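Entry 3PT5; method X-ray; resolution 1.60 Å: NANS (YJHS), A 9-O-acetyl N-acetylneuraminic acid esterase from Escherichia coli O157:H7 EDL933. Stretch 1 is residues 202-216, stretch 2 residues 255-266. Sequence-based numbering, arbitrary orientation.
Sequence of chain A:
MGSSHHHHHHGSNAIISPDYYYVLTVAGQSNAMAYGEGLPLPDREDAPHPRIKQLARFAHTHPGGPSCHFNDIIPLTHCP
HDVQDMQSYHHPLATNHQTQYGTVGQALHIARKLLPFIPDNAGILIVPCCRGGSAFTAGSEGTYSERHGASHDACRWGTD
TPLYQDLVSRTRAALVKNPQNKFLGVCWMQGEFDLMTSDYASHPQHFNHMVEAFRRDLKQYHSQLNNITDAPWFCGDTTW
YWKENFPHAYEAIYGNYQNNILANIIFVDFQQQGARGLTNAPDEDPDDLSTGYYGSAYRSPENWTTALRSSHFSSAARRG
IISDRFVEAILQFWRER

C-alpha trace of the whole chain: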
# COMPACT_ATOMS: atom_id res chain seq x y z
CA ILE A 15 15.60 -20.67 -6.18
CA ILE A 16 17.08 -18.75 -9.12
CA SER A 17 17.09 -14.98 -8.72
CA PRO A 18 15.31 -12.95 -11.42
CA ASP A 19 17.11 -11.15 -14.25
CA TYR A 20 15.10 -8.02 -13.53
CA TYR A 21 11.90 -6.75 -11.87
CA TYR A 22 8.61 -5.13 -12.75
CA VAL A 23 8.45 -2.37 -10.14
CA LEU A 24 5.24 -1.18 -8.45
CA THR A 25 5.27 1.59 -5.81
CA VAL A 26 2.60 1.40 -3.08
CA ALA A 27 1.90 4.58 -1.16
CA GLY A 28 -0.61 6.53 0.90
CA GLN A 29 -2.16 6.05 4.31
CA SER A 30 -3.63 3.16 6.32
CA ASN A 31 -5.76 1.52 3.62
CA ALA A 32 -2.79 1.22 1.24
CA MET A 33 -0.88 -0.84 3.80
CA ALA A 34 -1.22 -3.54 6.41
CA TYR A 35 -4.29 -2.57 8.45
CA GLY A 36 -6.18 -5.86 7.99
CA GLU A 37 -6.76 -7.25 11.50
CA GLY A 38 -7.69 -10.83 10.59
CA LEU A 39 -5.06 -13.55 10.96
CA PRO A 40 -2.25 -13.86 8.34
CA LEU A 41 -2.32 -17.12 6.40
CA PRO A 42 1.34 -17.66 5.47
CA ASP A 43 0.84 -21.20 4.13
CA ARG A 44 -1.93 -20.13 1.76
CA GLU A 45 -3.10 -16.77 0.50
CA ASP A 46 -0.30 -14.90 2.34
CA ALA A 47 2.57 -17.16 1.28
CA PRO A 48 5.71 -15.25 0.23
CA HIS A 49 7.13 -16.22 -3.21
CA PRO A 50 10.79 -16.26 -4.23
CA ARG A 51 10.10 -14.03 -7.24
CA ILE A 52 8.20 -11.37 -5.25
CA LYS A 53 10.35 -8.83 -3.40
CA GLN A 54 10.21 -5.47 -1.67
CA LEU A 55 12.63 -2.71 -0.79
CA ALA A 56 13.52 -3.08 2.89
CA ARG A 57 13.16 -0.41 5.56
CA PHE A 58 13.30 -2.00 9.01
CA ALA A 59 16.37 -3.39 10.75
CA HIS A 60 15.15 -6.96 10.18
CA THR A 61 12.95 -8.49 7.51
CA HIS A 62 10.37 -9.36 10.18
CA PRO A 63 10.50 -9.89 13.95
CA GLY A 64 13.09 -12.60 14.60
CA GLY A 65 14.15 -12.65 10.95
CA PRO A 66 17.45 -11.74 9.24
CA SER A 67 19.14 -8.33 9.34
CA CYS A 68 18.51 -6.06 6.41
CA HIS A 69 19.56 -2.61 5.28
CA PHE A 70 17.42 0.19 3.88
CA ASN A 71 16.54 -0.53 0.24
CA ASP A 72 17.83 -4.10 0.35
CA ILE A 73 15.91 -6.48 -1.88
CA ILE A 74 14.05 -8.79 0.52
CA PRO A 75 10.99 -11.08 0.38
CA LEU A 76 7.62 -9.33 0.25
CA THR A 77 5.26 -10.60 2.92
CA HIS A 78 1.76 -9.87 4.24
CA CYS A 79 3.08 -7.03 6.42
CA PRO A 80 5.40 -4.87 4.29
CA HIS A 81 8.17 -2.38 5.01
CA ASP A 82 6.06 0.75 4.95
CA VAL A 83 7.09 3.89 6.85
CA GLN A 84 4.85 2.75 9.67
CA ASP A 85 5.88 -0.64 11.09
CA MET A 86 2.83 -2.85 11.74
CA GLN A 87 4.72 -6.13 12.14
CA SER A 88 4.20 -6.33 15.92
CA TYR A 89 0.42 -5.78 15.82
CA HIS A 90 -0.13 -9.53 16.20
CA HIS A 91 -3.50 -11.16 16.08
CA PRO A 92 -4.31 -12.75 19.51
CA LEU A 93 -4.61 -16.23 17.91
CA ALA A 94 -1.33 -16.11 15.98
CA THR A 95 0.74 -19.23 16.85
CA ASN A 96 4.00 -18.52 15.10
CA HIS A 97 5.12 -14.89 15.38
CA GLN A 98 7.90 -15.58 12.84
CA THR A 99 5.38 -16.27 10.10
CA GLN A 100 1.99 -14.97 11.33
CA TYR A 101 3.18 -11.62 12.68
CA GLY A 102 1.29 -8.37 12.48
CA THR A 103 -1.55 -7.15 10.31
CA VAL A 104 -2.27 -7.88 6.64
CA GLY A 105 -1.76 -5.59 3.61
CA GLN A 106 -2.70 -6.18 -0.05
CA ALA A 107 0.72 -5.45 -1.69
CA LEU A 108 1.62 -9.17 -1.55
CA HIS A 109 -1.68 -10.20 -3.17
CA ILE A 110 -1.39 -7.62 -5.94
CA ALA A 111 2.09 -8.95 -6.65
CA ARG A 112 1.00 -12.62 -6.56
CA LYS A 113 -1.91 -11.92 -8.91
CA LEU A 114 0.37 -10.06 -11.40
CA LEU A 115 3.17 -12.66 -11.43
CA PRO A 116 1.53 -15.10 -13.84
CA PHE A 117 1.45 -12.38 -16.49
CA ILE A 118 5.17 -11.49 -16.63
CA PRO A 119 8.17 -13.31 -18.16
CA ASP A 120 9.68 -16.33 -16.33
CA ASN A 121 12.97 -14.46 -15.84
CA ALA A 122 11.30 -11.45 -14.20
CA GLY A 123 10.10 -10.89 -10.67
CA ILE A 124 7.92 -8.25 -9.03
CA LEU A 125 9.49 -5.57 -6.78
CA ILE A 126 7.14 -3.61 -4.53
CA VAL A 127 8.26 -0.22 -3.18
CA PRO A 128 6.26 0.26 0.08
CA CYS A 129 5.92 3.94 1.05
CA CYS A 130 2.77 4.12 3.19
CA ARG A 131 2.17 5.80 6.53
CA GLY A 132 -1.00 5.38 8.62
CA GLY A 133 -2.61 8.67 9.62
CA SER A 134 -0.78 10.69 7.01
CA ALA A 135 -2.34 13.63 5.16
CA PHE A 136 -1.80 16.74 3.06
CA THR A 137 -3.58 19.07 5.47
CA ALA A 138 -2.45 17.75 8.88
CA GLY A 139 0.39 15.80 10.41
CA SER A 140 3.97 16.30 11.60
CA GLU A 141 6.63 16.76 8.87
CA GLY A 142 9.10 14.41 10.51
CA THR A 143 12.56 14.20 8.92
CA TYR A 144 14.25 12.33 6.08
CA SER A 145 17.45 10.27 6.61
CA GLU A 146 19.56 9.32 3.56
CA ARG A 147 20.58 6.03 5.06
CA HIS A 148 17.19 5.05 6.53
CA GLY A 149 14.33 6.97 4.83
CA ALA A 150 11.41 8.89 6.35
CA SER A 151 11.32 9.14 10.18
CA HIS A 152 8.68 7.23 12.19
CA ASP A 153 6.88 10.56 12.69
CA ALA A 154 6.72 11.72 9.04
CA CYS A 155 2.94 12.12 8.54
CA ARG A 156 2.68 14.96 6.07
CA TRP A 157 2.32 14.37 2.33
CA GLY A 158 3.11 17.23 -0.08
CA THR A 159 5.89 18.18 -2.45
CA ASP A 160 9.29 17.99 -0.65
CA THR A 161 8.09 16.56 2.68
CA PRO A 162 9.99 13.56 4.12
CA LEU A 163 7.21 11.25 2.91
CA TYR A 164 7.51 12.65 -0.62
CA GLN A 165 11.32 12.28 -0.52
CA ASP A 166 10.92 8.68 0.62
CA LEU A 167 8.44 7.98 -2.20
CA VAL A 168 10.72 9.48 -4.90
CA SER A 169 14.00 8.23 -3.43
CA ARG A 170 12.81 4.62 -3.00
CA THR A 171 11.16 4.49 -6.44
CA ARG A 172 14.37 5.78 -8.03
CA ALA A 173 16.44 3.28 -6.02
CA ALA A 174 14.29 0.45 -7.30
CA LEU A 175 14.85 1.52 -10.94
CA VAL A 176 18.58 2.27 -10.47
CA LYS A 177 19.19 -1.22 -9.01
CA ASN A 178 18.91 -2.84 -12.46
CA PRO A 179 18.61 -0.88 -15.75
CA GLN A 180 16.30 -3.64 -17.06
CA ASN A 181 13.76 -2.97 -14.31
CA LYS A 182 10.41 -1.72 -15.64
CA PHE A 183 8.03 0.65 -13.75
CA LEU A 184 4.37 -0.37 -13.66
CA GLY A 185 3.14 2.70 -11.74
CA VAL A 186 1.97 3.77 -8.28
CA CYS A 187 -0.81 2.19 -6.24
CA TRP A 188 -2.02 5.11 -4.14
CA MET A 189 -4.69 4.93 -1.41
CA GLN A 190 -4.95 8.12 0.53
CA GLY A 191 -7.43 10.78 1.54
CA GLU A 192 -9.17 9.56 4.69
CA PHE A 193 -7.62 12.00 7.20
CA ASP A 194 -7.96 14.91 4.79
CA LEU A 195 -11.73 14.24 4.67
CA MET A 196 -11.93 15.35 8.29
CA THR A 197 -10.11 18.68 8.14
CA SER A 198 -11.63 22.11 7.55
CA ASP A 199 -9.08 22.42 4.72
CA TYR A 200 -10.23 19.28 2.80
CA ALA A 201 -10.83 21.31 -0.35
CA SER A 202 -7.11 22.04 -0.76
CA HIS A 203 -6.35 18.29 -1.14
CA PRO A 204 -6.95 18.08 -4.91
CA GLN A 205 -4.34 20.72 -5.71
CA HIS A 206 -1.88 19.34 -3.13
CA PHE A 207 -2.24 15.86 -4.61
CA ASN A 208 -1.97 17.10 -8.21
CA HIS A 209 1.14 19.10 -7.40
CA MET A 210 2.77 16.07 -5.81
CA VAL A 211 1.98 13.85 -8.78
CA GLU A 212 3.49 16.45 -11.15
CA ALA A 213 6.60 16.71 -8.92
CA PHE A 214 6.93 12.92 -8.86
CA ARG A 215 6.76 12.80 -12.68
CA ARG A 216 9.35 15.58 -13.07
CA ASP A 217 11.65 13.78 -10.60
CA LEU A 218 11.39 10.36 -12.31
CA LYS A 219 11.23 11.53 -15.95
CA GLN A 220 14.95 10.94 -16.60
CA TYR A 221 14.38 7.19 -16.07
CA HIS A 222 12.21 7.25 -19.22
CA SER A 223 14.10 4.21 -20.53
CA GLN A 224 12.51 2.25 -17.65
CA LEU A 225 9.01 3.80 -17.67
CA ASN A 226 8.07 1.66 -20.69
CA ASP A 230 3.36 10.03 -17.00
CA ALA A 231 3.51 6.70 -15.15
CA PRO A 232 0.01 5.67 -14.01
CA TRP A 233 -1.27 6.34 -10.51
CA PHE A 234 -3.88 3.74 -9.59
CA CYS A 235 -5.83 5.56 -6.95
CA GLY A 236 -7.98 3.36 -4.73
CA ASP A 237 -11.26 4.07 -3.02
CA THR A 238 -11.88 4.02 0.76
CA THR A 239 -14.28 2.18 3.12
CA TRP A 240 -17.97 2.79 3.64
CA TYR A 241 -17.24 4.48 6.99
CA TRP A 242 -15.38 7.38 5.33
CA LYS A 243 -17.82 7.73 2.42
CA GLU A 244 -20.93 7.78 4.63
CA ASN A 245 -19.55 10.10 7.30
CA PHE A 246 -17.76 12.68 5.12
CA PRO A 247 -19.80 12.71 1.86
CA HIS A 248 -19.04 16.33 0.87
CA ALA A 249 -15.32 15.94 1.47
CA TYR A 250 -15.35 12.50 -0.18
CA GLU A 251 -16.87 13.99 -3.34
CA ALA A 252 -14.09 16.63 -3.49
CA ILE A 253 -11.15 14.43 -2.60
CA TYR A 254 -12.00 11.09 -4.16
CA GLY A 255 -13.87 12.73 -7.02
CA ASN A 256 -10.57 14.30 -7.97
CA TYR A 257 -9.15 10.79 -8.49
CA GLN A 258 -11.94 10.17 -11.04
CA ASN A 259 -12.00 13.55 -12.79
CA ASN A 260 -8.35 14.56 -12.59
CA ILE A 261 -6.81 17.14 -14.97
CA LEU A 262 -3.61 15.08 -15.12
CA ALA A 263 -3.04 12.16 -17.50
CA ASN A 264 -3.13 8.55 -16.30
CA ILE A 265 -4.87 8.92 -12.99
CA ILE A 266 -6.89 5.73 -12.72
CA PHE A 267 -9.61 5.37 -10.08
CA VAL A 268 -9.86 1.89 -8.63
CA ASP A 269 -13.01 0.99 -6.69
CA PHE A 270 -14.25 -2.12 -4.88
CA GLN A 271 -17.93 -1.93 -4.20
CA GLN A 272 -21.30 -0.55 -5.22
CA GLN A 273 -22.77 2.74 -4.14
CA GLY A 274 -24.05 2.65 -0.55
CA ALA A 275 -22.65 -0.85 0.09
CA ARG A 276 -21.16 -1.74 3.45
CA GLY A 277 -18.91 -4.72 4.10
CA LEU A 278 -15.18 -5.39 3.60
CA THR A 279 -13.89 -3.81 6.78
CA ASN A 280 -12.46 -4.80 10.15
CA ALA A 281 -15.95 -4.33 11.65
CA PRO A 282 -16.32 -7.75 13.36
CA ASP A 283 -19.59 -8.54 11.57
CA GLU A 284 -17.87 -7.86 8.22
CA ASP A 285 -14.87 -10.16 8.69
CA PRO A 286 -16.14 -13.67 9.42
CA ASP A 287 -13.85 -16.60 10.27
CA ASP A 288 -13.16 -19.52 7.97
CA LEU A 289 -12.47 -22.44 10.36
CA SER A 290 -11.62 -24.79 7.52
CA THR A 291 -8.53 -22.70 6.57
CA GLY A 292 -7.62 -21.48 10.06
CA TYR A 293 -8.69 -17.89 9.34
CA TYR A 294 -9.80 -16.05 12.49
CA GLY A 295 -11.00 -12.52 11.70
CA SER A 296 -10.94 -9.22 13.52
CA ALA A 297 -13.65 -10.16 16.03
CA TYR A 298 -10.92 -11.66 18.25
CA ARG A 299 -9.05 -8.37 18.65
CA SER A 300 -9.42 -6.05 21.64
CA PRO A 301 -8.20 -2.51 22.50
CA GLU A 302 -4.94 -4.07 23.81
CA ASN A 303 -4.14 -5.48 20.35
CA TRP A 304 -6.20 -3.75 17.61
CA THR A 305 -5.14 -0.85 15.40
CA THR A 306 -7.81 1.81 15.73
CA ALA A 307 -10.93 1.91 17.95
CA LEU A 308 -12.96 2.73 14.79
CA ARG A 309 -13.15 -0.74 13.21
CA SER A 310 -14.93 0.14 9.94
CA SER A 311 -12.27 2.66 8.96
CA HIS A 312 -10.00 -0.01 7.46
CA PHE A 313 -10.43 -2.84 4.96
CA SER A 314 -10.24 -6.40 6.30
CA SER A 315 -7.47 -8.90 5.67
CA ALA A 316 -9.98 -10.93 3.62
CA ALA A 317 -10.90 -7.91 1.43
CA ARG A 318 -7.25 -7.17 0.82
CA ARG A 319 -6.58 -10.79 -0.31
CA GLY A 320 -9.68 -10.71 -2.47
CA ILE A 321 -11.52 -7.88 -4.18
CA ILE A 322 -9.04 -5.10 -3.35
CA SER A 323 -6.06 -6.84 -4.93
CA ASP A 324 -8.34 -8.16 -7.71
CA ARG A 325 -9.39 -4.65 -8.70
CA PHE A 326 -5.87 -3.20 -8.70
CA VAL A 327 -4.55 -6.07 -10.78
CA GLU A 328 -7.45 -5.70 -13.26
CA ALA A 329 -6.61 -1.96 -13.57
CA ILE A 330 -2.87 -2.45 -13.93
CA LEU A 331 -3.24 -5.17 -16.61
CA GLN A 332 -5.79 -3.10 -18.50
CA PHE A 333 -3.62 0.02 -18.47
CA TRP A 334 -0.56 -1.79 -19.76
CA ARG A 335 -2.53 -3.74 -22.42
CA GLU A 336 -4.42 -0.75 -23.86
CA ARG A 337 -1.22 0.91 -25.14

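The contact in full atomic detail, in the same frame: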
# COMPACT_ATOMS: atom_id res chain seq x y z
N SER A 202 -8.45 21.85 -0.21
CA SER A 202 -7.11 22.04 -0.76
C SER A 202 -6.46 20.72 -1.23
O SER A 202 -5.47 20.74 -1.93
CB SER A 202 -6.20 22.73 0.24
OG SER A 202 -6.07 21.95 1.41
N HIS A 203 -7.00 19.57 -0.83
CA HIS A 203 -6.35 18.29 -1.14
C HIS A 203 -6.17 18.09 -2.66
O HIS A 203 -5.07 17.74 -3.09
CB HIS A 203 -7.11 17.12 -0.50
CG HIS A 203 -6.57 15.77 -0.85
ND1 HIS A 203 -6.66 15.23 -2.12
CD2 HIS A 203 -5.96 14.82 -0.08
CE1 HIS A 203 -6.11 14.03 -2.13
NE2 HIS A 203 -5.66 13.77 -0.91
N PRO A 204 -7.21 18.35 -3.47
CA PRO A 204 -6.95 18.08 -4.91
C PRO A 204 -5.72 18.77 -5.50
O PRO A 204 -4.93 18.12 -6.21
CB PRO A 204 -8.26 18.52 -5.58
CG PRO A 204 -9.32 18.23 -4.54
CD PRO A 204 -8.65 18.62 -3.22
N GLN A 205 -5.53 20.05 -5.20
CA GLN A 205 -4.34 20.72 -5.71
C GLN A 205 -3.05 20.22 -5.08
O GLN A 205 -2.05 20.10 -5.77
CB GLN A 205 -4.46 22.24 -5.67
CG GLN A 205 -5.36 22.81 -6.80
CD GLN A 205 -5.25 22.06 -8.15
OE1 GLN A 205 -4.21 22.07 -8.83
NE2 GLN A 205 -6.36 21.42 -8.55
N HIS A 206 -3.07 19.90 -3.78
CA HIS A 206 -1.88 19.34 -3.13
C HIS A 206 -1.48 18.02 -3.76
O HIS A 206 -0.29 17.80 -4.05
CB HIS A 206 -2.07 19.13 -1.62
CG HIS A 206 -2.03 20.39 -0.82
ND1 HIS A 206 -2.86 20.61 0.26
CD2 HIS A 206 -1.29 21.51 -0.95
CE1 HIS A 206 -2.62 21.81 0.76
NE2 HIS A 206 -1.67 22.38 0.04
N PHE A 207 -2.46 17.15 -3.96
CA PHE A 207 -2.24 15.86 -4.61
C PHE A 207 -1.72 16.05 -6.05
O PHE A 207 -0.70 15.44 -6.42
CB PHE A 207 -3.53 15.03 -4.62
CG PHE A 207 -3.42 13.76 -5.42
CD1 PHE A 207 -2.74 12.65 -4.90
CD2 PHE A 207 -3.96 13.67 -6.70
CE1 PHE A 207 -2.63 11.48 -5.64
CE2 PHE A 207 -3.83 12.47 -7.47
CZ PHE A 207 -3.18 11.40 -6.93
N ASN A 208 -2.40 16.89 -6.83
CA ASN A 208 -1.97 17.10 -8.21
C ASN A 208 -0.56 17.62 -8.28
O ASN A 208 0.21 17.17 -9.10
CB ASN A 208 -2.90 18.06 -8.94
CG ASN A 208 -4.23 17.43 -9.31
OD1 ASN A 208 -4.64 16.41 -8.74
ND2 ASN A 208 -4.89 18.01 -10.29
N HIS A 209 -0.21 18.56 -7.39
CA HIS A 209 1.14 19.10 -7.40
C HIS A 209 2.19 18.05 -7.08
O HIS A 209 3.29 18.04 -7.64
CB HIS A 209 1.22 20.30 -6.45
CG HIS A 209 0.49 21.51 -6.95
ND1 HIS A 209 -0.03 22.47 -6.11
CD2 HIS A 209 0.21 21.92 -8.21
CE1 HIS A 209 -0.61 23.42 -6.84
NE2 HIS A 209 -0.47 23.11 -8.11
N MET A 210 1.85 17.14 -6.17
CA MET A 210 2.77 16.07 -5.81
C MET A 210 2.97 15.06 -6.94
O MET A 210 4.07 14.55 -7.17
CB MET A 210 2.31 15.37 -4.54
CG MET A 210 3.43 14.64 -3.89
SD MET A 210 3.00 13.69 -2.41
CE MET A 210 2.09 12.33 -3.13
N VAL A 211 1.88 14.73 -7.62
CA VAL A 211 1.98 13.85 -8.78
C VAL A 211 2.84 14.50 -9.88
O VAL A 211 3.69 13.85 -10.45
CB VAL A 211 0.61 13.49 -9.35
CG1 VAL A 211 0.78 12.68 -10.60
CG2 VAL A 211 -0.20 12.71 -8.32
N GLU A 212 2.63 15.79 -10.15
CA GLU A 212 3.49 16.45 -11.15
C GLU A 212 4.97 16.49 -10.72
O GLU A 212 5.86 16.32 -11.56
CB GLU A 212 3.03 17.87 -11.49
CG GLU A 212 1.59 18.05 -11.93
CD GLU A 212 1.16 19.52 -11.94
OE1 GLU A 212 1.21 20.19 -10.88
OE2 GLU A 212 0.74 20.00 -13.01
N ALA A 213 5.22 16.70 -9.44
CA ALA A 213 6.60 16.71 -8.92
C ALA A 213 7.24 15.33 -9.06
O ALA A 213 8.40 15.21 -9.48
CB ALA A 213 6.64 17.19 -7.46
N PHE A 214 6.48 14.30 -8.72
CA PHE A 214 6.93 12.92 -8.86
C PHE A 214 7.35 12.64 -10.32
O PHE A 214 8.42 12.06 -10.57
CB PHE A 214 5.79 11.97 -8.40
CG PHE A 214 6.16 10.50 -8.47
CD1 PHE A 214 6.81 9.88 -7.41
CD2 PHE A 214 5.79 9.71 -9.58
CE1 PHE A 214 7.12 8.50 -7.44
CE2 PHE A 214 6.10 8.34 -9.63
CZ PHE A 214 6.76 7.72 -8.56
N ARG A 215 6.52 13.05 -11.26
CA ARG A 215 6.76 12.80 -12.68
C ARG A 215 7.99 13.57 -13.20
O ARG A 215 8.78 13.00 -13.95
CB ARG A 215 5.50 13.10 -13.50
CG ARG A 215 4.42 12.07 -13.21
CD ARG A 215 3.08 12.40 -13.87
NE ARG A 215 2.19 11.25 -13.72
CZ ARG A 215 0.90 11.18 -14.10
NH1 ARG A 215 0.28 12.19 -14.69
NH2 ARG A 215 0.24 10.04 -13.89
N ARG A 216 8.16 14.81 -12.74
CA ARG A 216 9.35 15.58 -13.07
C ARG A 216 10.58 14.85 -12.54
O ARG A 216 11.55 14.63 -13.27
CB ARG A 216 9.29 17.02 -12.51
CG ARG A 216 8.26 17.92 -13.21
CD ARG A 216 8.42 19.39 -12.84
NE ARG A 216 8.08 19.65 -11.43
CZ ARG A 216 6.86 19.95 -10.98
NH1 ARG A 216 5.83 20.04 -11.82
NH2 ARG A 216 6.67 20.17 -9.69
N GLY A 255 -13.40 12.36 -5.68
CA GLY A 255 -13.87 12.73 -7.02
C GLY A 255 -12.71 13.20 -7.88
O GLY A 255 -12.67 12.92 -9.09
N ASN A 256 -11.73 13.83 -7.26
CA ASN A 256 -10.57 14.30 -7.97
C ASN A 256 -9.70 13.16 -8.53
O ASN A 256 -8.88 13.36 -9.42
CB ASN A 256 -9.75 15.24 -7.11
CG ASN A 256 -8.60 15.86 -7.87
OD1 ASN A 256 -8.81 16.54 -8.90
ND2 ASN A 256 -7.38 15.66 -7.37
N TYR A 257 -9.85 11.97 -7.97
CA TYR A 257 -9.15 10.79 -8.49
C TYR A 257 -9.84 10.24 -9.74
O TYR A 257 -9.24 9.47 -10.48
CB TYR A 257 -9.11 9.69 -7.44
CG TYR A 257 -8.26 10.02 -6.22
CD1 TYR A 257 -7.03 10.66 -6.34
CD2 TYR A 257 -8.69 9.65 -4.95
CE1 TYR A 257 -6.25 10.96 -5.20
CE2 TYR A 257 -7.93 9.93 -3.82
CZ TYR A 257 -6.72 10.58 -3.93
OH TYR A 257 -5.99 10.86 -2.78
N GLN A 258 -11.09 10.65 -9.95
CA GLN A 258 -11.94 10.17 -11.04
C GLN A 258 -12.06 11.19 -12.17
O GLN A 258 -12.37 10.85 -13.31
CB GLN A 258 -13.35 9.89 -10.51
CG GLN A 258 -13.42 8.83 -9.45
CD GLN A 258 -14.73 8.83 -8.66
OE1 GLN A 258 -15.80 8.61 -9.22
NE2 GLN A 258 -14.63 9.02 -7.34
N ASN A 259 -11.88 12.47 -11.83
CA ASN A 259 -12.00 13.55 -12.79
C ASN A 259 -10.76 14.43 -12.80
O ASN A 259 -10.84 15.65 -12.96
CB ASN A 259 -13.23 14.41 -12.47
CG ASN A 259 -14.51 13.61 -12.56
OD1 ASN A 259 -14.83 13.03 -13.59
ND2 ASN A 259 -15.25 13.57 -11.45
N ASN A 260 -9.59 13.81 -12.69
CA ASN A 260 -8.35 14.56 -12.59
C ASN A 260 -7.96 15.25 -13.90
O ASN A 260 -8.20 14.72 -14.99
CB ASN A 260 -7.24 13.63 -12.12
CG ASN A 260 -6.17 14.37 -11.39
OD1 ASN A 260 -5.30 14.96 -12.00
ND2 ASN A 260 -6.26 14.38 -10.07
N ILE A 261 -7.32 16.42 -13.79
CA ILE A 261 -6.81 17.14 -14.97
C ILE A 261 -5.54 16.50 -15.52
O ILE A 261 -5.22 16.65 -16.70
CB ILE A 261 -6.59 18.65 -14.71
CG1 ILE A 261 -5.66 18.89 -13.52
CG2 ILE A 261 -7.93 19.35 -14.48
CD1 ILE A 261 -4.23 19.22 -13.89
N LEU A 262 -4.83 15.74 -14.68
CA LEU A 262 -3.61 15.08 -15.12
C LEU A 262 -3.87 13.76 -15.86
O LEU A 262 -4.89 13.09 -15.65
CB LEU A 262 -2.70 14.80 -13.92
CG LEU A 262 -2.27 16.00 -13.08
CD1 LEU A 262 -1.54 15.58 -11.80
CD2 LEU A 262 -1.41 16.95 -13.93
N ALA A 263 -2.94 13.41 -16.75
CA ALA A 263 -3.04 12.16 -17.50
C ALA A 263 -2.78 10.96 -16.58
O ALA A 263 -2.00 11.05 -15.63
CB ALA A 263 -2.01 12.17 -18.64
N ASN A 264 -3.45 9.85 -16.88
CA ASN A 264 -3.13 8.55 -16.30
C ASN A 264 -3.33 8.50 -14.80
O ASN A 264 -2.52 7.95 -14.07
CB ASN A 264 -1.72 8.11 -16.71
CG ASN A 264 -1.59 7.93 -18.21
OD1 ASN A 264 -2.58 7.65 -18.90
ND2 ASN A 264 -0.37 8.08 -18.71
N ILE A 265 -4.45 9.06 -14.37
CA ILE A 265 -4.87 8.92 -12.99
C ILE A 265 -6.06 7.99 -13.07
O ILE A 265 -7.11 8.35 -13.63
CB ILE A 265 -5.23 10.29 -12.34
CG1 ILE A 265 -4.07 11.30 -12.48
CG2 ILE A 265 -5.70 10.10 -10.87
CD1 ILE A 265 -2.79 10.99 -11.69
N ILE A 266 -5.90 6.78 -12.52
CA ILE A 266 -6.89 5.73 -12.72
C ILE A 266 -7.55 5.37 -11.39
O ILE A 266 -6.88 4.87 -10.49
CB ILE A 266 -6.27 4.50 -13.40
CG1 ILE A 266 -5.67 4.87 -14.76
CG2 ILE A 266 -7.30 3.38 -13.61
CD1 ILE A 266 -4.20 4.95 -14.72
O HOH W 1 -7.71 14.69 -4.61
O HOH W 2 -7.59 17.54 -11.20

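How do the two backbones lie against each other? Stretch 1 is helical through most of its length, and the CA-to-CB bonds of Phe207, Asn208, Val211 and Arg215, residues recurring about one helical turn apart after the adjacent pair Phe207 and Asn208, point toward stretch 2. Stretch 2 has little regular structure before the strand at Ile265 and Ile266, yet it follows the helix in the same order: Asn256 lies by Pro204, with CA atoms 6.1 Å apart, and Leu262 by Asn208, with CA atoms 7.4 Å apart. Together the stretches bury 625 Å².

What holds the polar centre of the contact? The carboxamide oxygen of Asn208 accepts two hydrogen bonds, from Asn260 ND2 to Asn208 OD1 at 2.9 Å and from Asn256 ND2 to Asn208 OD1 at 3.2 Å. Both are nearly straight, so one helix side chain gathers two points of stretch 2. Stretch 2 is also braced internally: Asn260 ND2 donates to Asn256 O at 2.9 Å, while Asn260 OD1 accepts from Leu262 N at 2.8 Å. Asn260 thus uses both ends of its amide, bonding to the helix while tying its own stretch together.

Where does water complete the bonding? One water accepts from Asn208 ND2 at 2.9 Å and from Ile261 N at 2.8 Å, and donates to Asn256 OD1 at 2.8 Å, linking the other end of the Asn208 amide to stretch 2. A second water joins His203 ND1, 2.8 Å away, to Asn256 ND2, from which it accepts at 2.9 Å.

How does the arginine grip the loop? The CA-to-CB bond of Arg215 points toward stretch 2, and the carbonyls of Ala263 and Asn264 lie at the edge of its guanidinium, where the N-H groups point. Arg215 NH1 donates to Ala263 O at 2.7 Å, and Arg215 NH2 adds weak bonds to Ala263 O at 3.0 Å and Asn264 O at 3.5 Å. Because the acceptors are main-chain oxygens, these bonds anchor the loop's backbone just before the strand.

Which side chains fill the apolar spaces? Tyr257 directs its ring edge at the face of Phe207, with planes at 82° and centroids 4.9 Å apart; Phe207 CZ and Tyr257 CE1 approach to 3.6 Å. This geometry places the slightly positive hydrogens of the tyrosine edge against the phenylalanine's electron-rich face. Farther along the helix, Leu262 CD1 packs 3.9 Å from Val211 CB, and Leu262 CD2 lies 3.8 Å from Glu212 CG, the aliphatic part of that acidic side chain. Ile265 CD1, 4.1 Å from Val211 CG1, extends the apolar packing to the strand.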